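PDB 6BBT: major pilin backbone protein T-antigen, T13 from Streptococcus pyogenes, which is the T13 antigen and major backbone pilin of Streptococcus pyogenes, whose copies probably join to build the pilus shaft. Local coordinates for residues F178-E183 with Y232-D237. Numbering follows the deposited sequence.
Sequences FTLILE and YKLTED
Thr179 O is gripped twice and touched once more: Thr235 N donates to it at 2.9 Å in its carbonyl plane, a water donates from 3.0 Å, and the CA-H of Leu234 leans on it. The return bond, Thr179 N to Thr235 O at 3.0 Å, is almost as straight (164°), although the donor sits above that carbonyl's plane. Ile181 and Lys233 exchange a second reciprocal pair of N-H...O hydrogen bonds, both 3.1 Å. The strands run antiparallel, and they are the middle two of a four-stranded sheet.

On the face carrying Phe178, Leu180, Leu182, Tyr232, Leu234 and Glu236, the chemistry is mostly apolar. Glu236, its CG anti to the backbone N, lays that methylene over one face of the Phe178 ring, 4.0 Å from the centroid, while its carboxylate runs on to Thr244. Leu234 CD1 meets Phe178 CD2 obliquely, and strands 148-166 and 271-279 close over this side.

On the other face Ile181 CG2 is pressed tightly against Lys233 CG, at 3.2 Å. A second water accepts from Thr179 OG1 and donates to Asp237 OD1; Thr179 OG1 is also hydrogen-bonded to Lys212 NZ. Backbone bonds thus tie the strands together, leaving one mainly apolar face to pack within this pilin domain and another with waters beside its threonines.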
loop_
_atom_site.group_PDB
_atom_site.type_symbol
_atom_site.label_atom_id
_atom_site.label_comp_id
_atom_site.label_asym_id
_atom_site.label_seq_id
_atom_site.Cartn_x
_atom_site.Cartn_y
_atom_site.Cartn_z
ATOM N N PHE A 178 15.280 27.189 2.307
ATOM C CA PHE A 178 15.224 25.853 1.732
ATOM C C PHE A 178 14.005 25.691 0.842
ATOM O O PHE A 178 12.968 26.344 1.050
ATOM C CB PHE A 178 15.097 24.827 2.845
ATOM C CG PHE A 178 16.328 24.684 3.664
ATOM C CD1 PHE A 178 16.558 25.516 4.754
ATOM C CD2 PHE A 178 17.276 23.729 3.339
ATOM C CE1 PHE A 178 17.712 25.385 5.509
ATOM C CE2 PHE A 178 18.428 23.593 4.097
ATOM C CZ PHE A 178 18.643 24.424 5.183
ATOM N N THR A 179 14.120 24.747 -0.089
ATOM C CA THR A 179 13.029 24.350 -0.968
ATOM C C THR A 179 12.972 22.825 -0.972
ATOM O O THR A 179 13.974 22.179 -1.216
ATOM C CB THR A 179 13.247 24.884 -2.400
ATOM O OG1 THR A 179 13.335 26.314 -2.372
ATOM C CG2 THR A 179 12.089 24.521 -3.300
ATOM N N LEU A 180 11.801 22.272 -0.675
ATOM C CA LEU A 180 11.549 20.858 -0.754
ATOM C C LEU A 180 10.452 20.619 -1.777
ATOM O O LEU A 180 9.463 21.355 -1.820
ATOM C CB LEU A 180 11.105 20.351 0.607
ATOM C CG LEU A 180 10.710 18.892 0.754
ATOM C CD1 LEU A 180 11.911 17.959 0.676
ATOM C CD2 LEU A 180 9.971 18.732 2.065
ATOM N N ILE A 181 10.626 19.574 -2.581
ATOM C CA ILE A 181 9.574 19.109 -3.459
ATOM C C ILE A 181 9.462 17.595 -3.284
ATOM O O ILE A 181 10.467 16.887 -3.234
ATOM C CB ILE A 181 9.797 19.553 -4.928
ATOM C CG1 ILE A 181 8.718 18.991 -5.849
ATOM C CG2 ILE A 181 11.149 19.124 -5.429
ATOM C CD1 ILE A 181 8.602 19.774 -7.146
ATOM N N LEU A 182 8.237 17.126 -3.079
ATOM C CA LEU A 182 7.941 15.709 -3.074
ATOM C C LEU A 182 7.388 15.428 -4.462
ATOM O O LEU A 182 6.381 16.017 -4.846
ATOM C CB LEU A 182 6.909 15.395 -2.005
ATOM C CG LEU A 182 7.187 15.841 -0.575
ATOM C CD1 LEU A 182 6.064 15.344 0.298
ATOM C CD2 LEU A 182 8.514 15.327 -0.053
ATOM N N GLU A 183 8.052 14.580 -5.238
ATOM C CA GLU A 183 7.599 14.331 -6.613
ATOM C C GLU A 183 6.489 13.312 -6.560
ATOM O O GLU A 183 6.558 12.372 -5.777
ATOM C CB GLU A 183 8.710 13.775 -7.509
ATOM C CG GLU A 183 9.992 14.568 -7.542
ATOM C CD GLU A 183 9.903 15.862 -8.309
ATOM O OE1 GLU A 183 10.934 16.559 -8.337
ATOM O OE2 GLU A 183 8.836 16.181 -8.891
ATOM N N TYR A 232 12.060 12.823 -3.466
ATOM C CA TYR A 232 12.094 14.230 -3.088
ATOM C C TYR A 232 13.423 14.867 -3.455
ATOM O O TYR A 232 14.420 14.177 -3.625
ATOM C CB TYR A 232 11.846 14.410 -1.587
ATOM C CG TYR A 232 12.885 13.788 -0.680
ATOM C CD1 TYR A 232 14.042 14.483 -0.321
ATOM C CD2 TYR A 232 12.716 12.495 -0.174
ATOM C CE1 TYR A 232 14.997 13.917 0.519
ATOM C CE2 TYR A 232 13.664 11.923 0.661
ATOM C CZ TYR A 232 14.801 12.634 0.998
ATOM O OH TYR A 232 15.740 12.070 1.837
ATOM N N LYS A 233 13.432 16.188 -3.567
ATOM C CA LYS A 233 14.685 16.896 -3.621
ATOM C C LYS A 233 14.652 18.130 -2.727
ATOM O O LYS A 233 13.618 18.800 -2.592
ATOM C CB LYS A 233 15.101 17.217 -5.046
ATOM C CG LYS A 233 14.235 18.188 -5.770
ATOM C CD LYS A 233 14.863 18.607 -7.099
ATOM C CE LYS A 233 14.733 17.528 -8.158
ATOM N NZ LYS A 233 14.761 18.117 -9.533
ATOM N N LEU A 234 15.789 18.373 -2.088
ATOM C CA LEU A 234 15.961 19.483 -1.161
ATOM C C LEU A 234 17.061 20.364 -1.707
ATOM O O LEU A 234 18.107 19.872 -2.102
ATOM C CB LEU A 234 16.351 18.971 0.222
ATOM C CG LEU A 234 16.578 20.044 1.300
ATOM C CD1 LEU A 234 15.282 20.770 1.630
ATOM C CD2 LEU A 234 17.202 19.417 2.541
ATOM N N THR A 235 16.818 21.664 -1.745
ATOM C CA THR A 235 17.858 22.627 -2.071
ATOM C C THR A 235 17.902 23.702 -0.998
ATOM O O THR A 235 16.961 23.847 -0.210
ATOM C CB THR A 235 17.597 23.300 -3.423
ATOM O OG1 THR A 235 16.331 23.941 -3.384
ATOM C CG2 THR A 235 17.589 22.306 -4.542
ATOM N N GLU A 236 19.010 24.428 -0.957
ATOM C CA GLU A 236 19.154 25.596 -0.091
ATOM C C GLU A 236 19.632 26.729 -0.962
ATOM O O GLU A 236 20.562 26.563 -1.726
ATOM C CB GLU A 236 20.170 25.347 1.041
ATOM C CG GLU A 236 20.167 26.428 2.140
ATOM C CD GLU A 236 21.397 26.377 3.045
ATOM O OE1 GLU A 236 21.324 25.762 4.127
ATOM O OE2 GLU A 236 22.441 26.956 2.678
ATOM N N ASP A 237 19.027 27.897 -0.837
ATOM C CA ASP A 237 19.545 29.075 -1.527
ATOM C C ASP A 237 20.994 29.373 -1.119
ATOM O O ASP A 237 21.396 29.129 0.034
ATOM C CB ASP A 237 18.664 30.289 -1.257
ATOM C CG ASP A 237 17.279 30.151 -1.857
ATOM O OD1 ASP A 237 17.068 29.238 -2.670
ATOM O OD2 ASP A 237 16.403 30.963 -1.521
HETATM O O HOH W 1 14.183 21.348 -4.101
HETATM O O HOH W 2 15.877 26.908 -1.592
#